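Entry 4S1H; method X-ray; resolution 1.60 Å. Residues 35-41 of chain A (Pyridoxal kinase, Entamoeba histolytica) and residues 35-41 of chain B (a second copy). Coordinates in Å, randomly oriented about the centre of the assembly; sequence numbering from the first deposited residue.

Chain A, residues 35-41: FVLTTHL
Chain B, residues 35-41: FVLTTHL

How do the two copies face each other before any side chain is considered? Each stretch is extended, with a strand through residues 35 to 37, a break at Thr A38 and Thr B38 (phi/psi near -105/-10 in both copies) and extended backbone again beyond it, a second strand in chain B. Their end-to-end directions lie 137° apart, and the register is reciprocal: CA of Leu A37 lies 7.8 Å from CA of His B40, and CA of His A40 lies 7.8 Å from CA of Leu B37. That spacing leaves room for side chains between the backbones, and the contact buries 282 Å² in total.

What does the beginning of chain B contribute? Phe B35 (-115/96, chi1 m at -57°, chi2 -90°) starts sideways and its ring leads away, so it makes no contact. Val B36 (-90/125, chi1 t) also points sideways; its C atom sits 4.3 Å from NE2 of His A40, at the edge of the imidazole and near its plane. The edge contact is made by the backbone, while the valine side chain stays to the side.

Why is Leu B37 central? With phi/psi -86/144 it points toward chain A, and its m,t rotamer (chi1 -45°, chi2 -176°) brings its CD1 to 3.6 Å from CD1 of Leu A37, an apolar contact between equivalent residues. Leu B37 CD1 also lies over one face of the His A40 ring. Meanwhile its backbone N donates a hydrogen bond to NE2 of His A40 (3.2 Å, 150° at the hydrogen), so the imidazole nitrogen serves as acceptor. The carbonyl is less well served: O of Leu B37 is 3.2 Å from CE1 of His A40, yet it is buried without a hydrogen-bonding partner, as is O of Leu A37.

How does the rest of chain B complete the pair? Thr B38 (-104/-11) and Thr B39 (-146/163), both chi1 p, point away, and their hydroxyls are satisfied elsewhere in the structure. His B40 (-135/90) turns back toward chain A; chi1 t and chi2 -151° extend its ring to Leu A37, whose N donates to His B40 NE2 (3.2 Å, 153°). Leu A37 CD1 covers one face of this ring, and Leu A37 O approaches His B40 CE1 at 3.3 Å. Histidine suits the position by combining a reaching acceptor with a flat surface for leucine. Leu B41 (-111/155, rotamer m,t) is out of reach. Chain A repeats these conformations closely, giving two nearly equivalent histidine-to-backbone links flanking the leucine pair.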

# COMPACT_ATOMS: atom_id res chain seq x y z
N PHE A 35 7.84 0.39 2.06
CA PHE A 35 6.87 1.29 2.68
C PHE A 35 6.76 1.01 4.18
O PHE A 35 6.03 0.08 4.61
CB PHE A 35 5.50 1.21 2.01
CG PHE A 35 5.52 1.47 0.54
CD1 PHE A 35 5.77 0.44 -0.38
CD2 PHE A 35 5.32 2.76 0.05
CE1 PHE A 35 5.79 0.70 -1.75
CE2 PHE A 35 5.31 2.99 -1.33
CZ PHE A 35 5.58 1.99 -2.22
N VAL A 36 7.54 1.72 4.97
CA VAL A 36 7.49 1.61 6.40
C VAL A 36 6.43 2.57 6.91
O VAL A 36 6.44 3.75 6.62
CB VAL A 36 8.85 1.89 7.06
CG1 VAL A 36 8.72 1.82 8.58
CG2 VAL A 36 9.90 0.93 6.54
N LEU A 37 5.48 2.08 7.66
CA LEU A 37 4.35 2.89 8.16
C LEU A 37 4.65 3.58 9.49
O LEU A 37 5.33 3.06 10.36
CB LEU A 37 3.10 2.01 8.31
CG LEU A 37 2.80 1.10 7.11
CD1 LEU A 37 1.49 0.37 7.38
CD2 LEU A 37 2.79 1.83 5.77
N THR A 38 4.14 4.80 9.65
CA THR A 38 4.24 5.51 10.92
C THR A 38 2.90 5.57 11.69
O THR A 38 2.87 6.00 12.85
CB THR A 38 4.69 6.97 10.74
OG1 THR A 38 3.74 7.64 9.93
CG2 THR A 38 6.03 7.03 10.05
N THR A 39 1.81 5.17 11.01
CA THR A 39 0.47 5.01 11.61
C THR A 39 -0.24 3.84 10.97
O THR A 39 0.14 3.41 9.88
CB THR A 39 -0.44 6.23 11.38
OG1 THR A 39 -0.84 6.34 10.00
CG2 THR A 39 0.26 7.54 11.79
N HIS A 40 -1.26 3.35 11.65
CA HIS A 40 -2.25 2.43 11.07
C HIS A 40 -3.63 2.93 11.48
O HIS A 40 -4.17 2.52 12.51
CB HIS A 40 -1.96 1.00 11.55
CG HIS A 40 -2.92 -0.04 11.02
ND1 HIS A 40 -3.22 -1.18 11.72
CD2 HIS A 40 -3.65 -0.10 9.88
CE1 HIS A 40 -4.08 -1.92 11.04
NE2 HIS A 40 -4.36 -1.30 9.92
N LEU A 41 -4.20 3.82 10.65
CA LEU A 41 -5.50 4.42 10.93
C LEU A 41 -6.55 3.91 9.97
O LEU A 41 -6.24 3.53 8.85
CB LEU A 41 -5.43 5.94 10.75
CG LEU A 41 -4.27 6.60 11.50
CD1 LEU A 41 -4.25 8.09 11.19
CD2 LEU A 41 -4.41 6.38 12.99
N PHE B 35 -8.10 -1.74 3.01
CA PHE B 35 -7.06 -2.65 3.40
C PHE B 35 -6.78 -2.50 4.89
O PHE B 35 -5.99 -1.68 5.32
CB PHE B 35 -5.79 -2.46 2.56
CG PHE B 35 -6.01 -2.59 1.09
CD1 PHE B 35 -5.89 -3.84 0.47
CD2 PHE B 35 -6.35 -1.48 0.30
CE1 PHE B 35 -6.10 -3.96 -0.90
CE2 PHE B 35 -6.57 -1.64 -1.07
CZ PHE B 35 -6.44 -2.87 -1.66
N VAL B 36 -7.41 -3.36 5.69
CA VAL B 36 -7.17 -3.38 7.13
C VAL B 36 -6.03 -4.34 7.38
O VAL B 36 -6.09 -5.50 6.99
CB VAL B 36 -8.42 -3.78 7.94
CG1 VAL B 36 -8.09 -3.89 9.41
CG2 VAL B 36 -9.54 -2.79 7.68
N LEU B 37 -4.99 -3.87 8.04
CA LEU B 37 -3.82 -4.71 8.32
C LEU B 37 -3.96 -5.55 9.60
O LEU B 37 -4.48 -5.10 10.62
CB LEU B 37 -2.57 -3.84 8.39
CG LEU B 37 -2.44 -2.79 7.27
CD1 LEU B 37 -1.11 -2.07 7.41
CD2 LEU B 37 -2.62 -3.40 5.87
N THR B 38 -3.43 -6.77 9.54
CA THR B 38 -3.33 -7.59 10.76
C THR B 38 -1.91 -7.65 11.33
O THR B 38 -1.70 -8.21 12.43
CB THR B 38 -3.77 -9.03 10.50
OG1 THR B 38 -2.93 -9.60 9.49
CG2 THR B 38 -5.20 -9.07 10.01
N THR B 39 -0.95 -7.17 10.56
CA THR B 39 0.43 -7.07 11.00
C THR B 39 1.06 -5.85 10.40
O THR B 39 0.56 -5.31 9.41
CB THR B 39 1.30 -8.24 10.50
OG1 THR B 39 1.45 -8.18 9.08
CG2 THR B 39 0.73 -9.56 10.85
N HIS B 40 2.18 -5.46 10.99
CA HIS B 40 3.08 -4.48 10.38
C HIS B 40 4.49 -5.03 10.54
O HIS B 40 5.17 -4.76 11.53
CB HIS B 40 2.90 -3.10 11.02
CG HIS B 40 3.82 -2.03 10.49
ND1 HIS B 40 4.23 -0.96 11.26
CD2 HIS B 40 4.38 -1.85 9.27
CE1 HIS B 40 5.00 -0.17 10.54
NE2 HIS B 40 5.12 -0.68 9.33
N LEU B 41 4.92 -5.80 9.55
CA LEU B 41 6.20 -6.46 9.59
C LEU B 41 7.15 -5.86 8.58
O LEU B 41 6.71 -5.41 7.54
CB LEU B 41 6.05 -7.97 9.26
CG LEU B 41 4.98 -8.71 10.08
CD1 LEU B 41 4.82 -10.15 9.62
CD2 LEU B 41 5.31 -8.66 11.56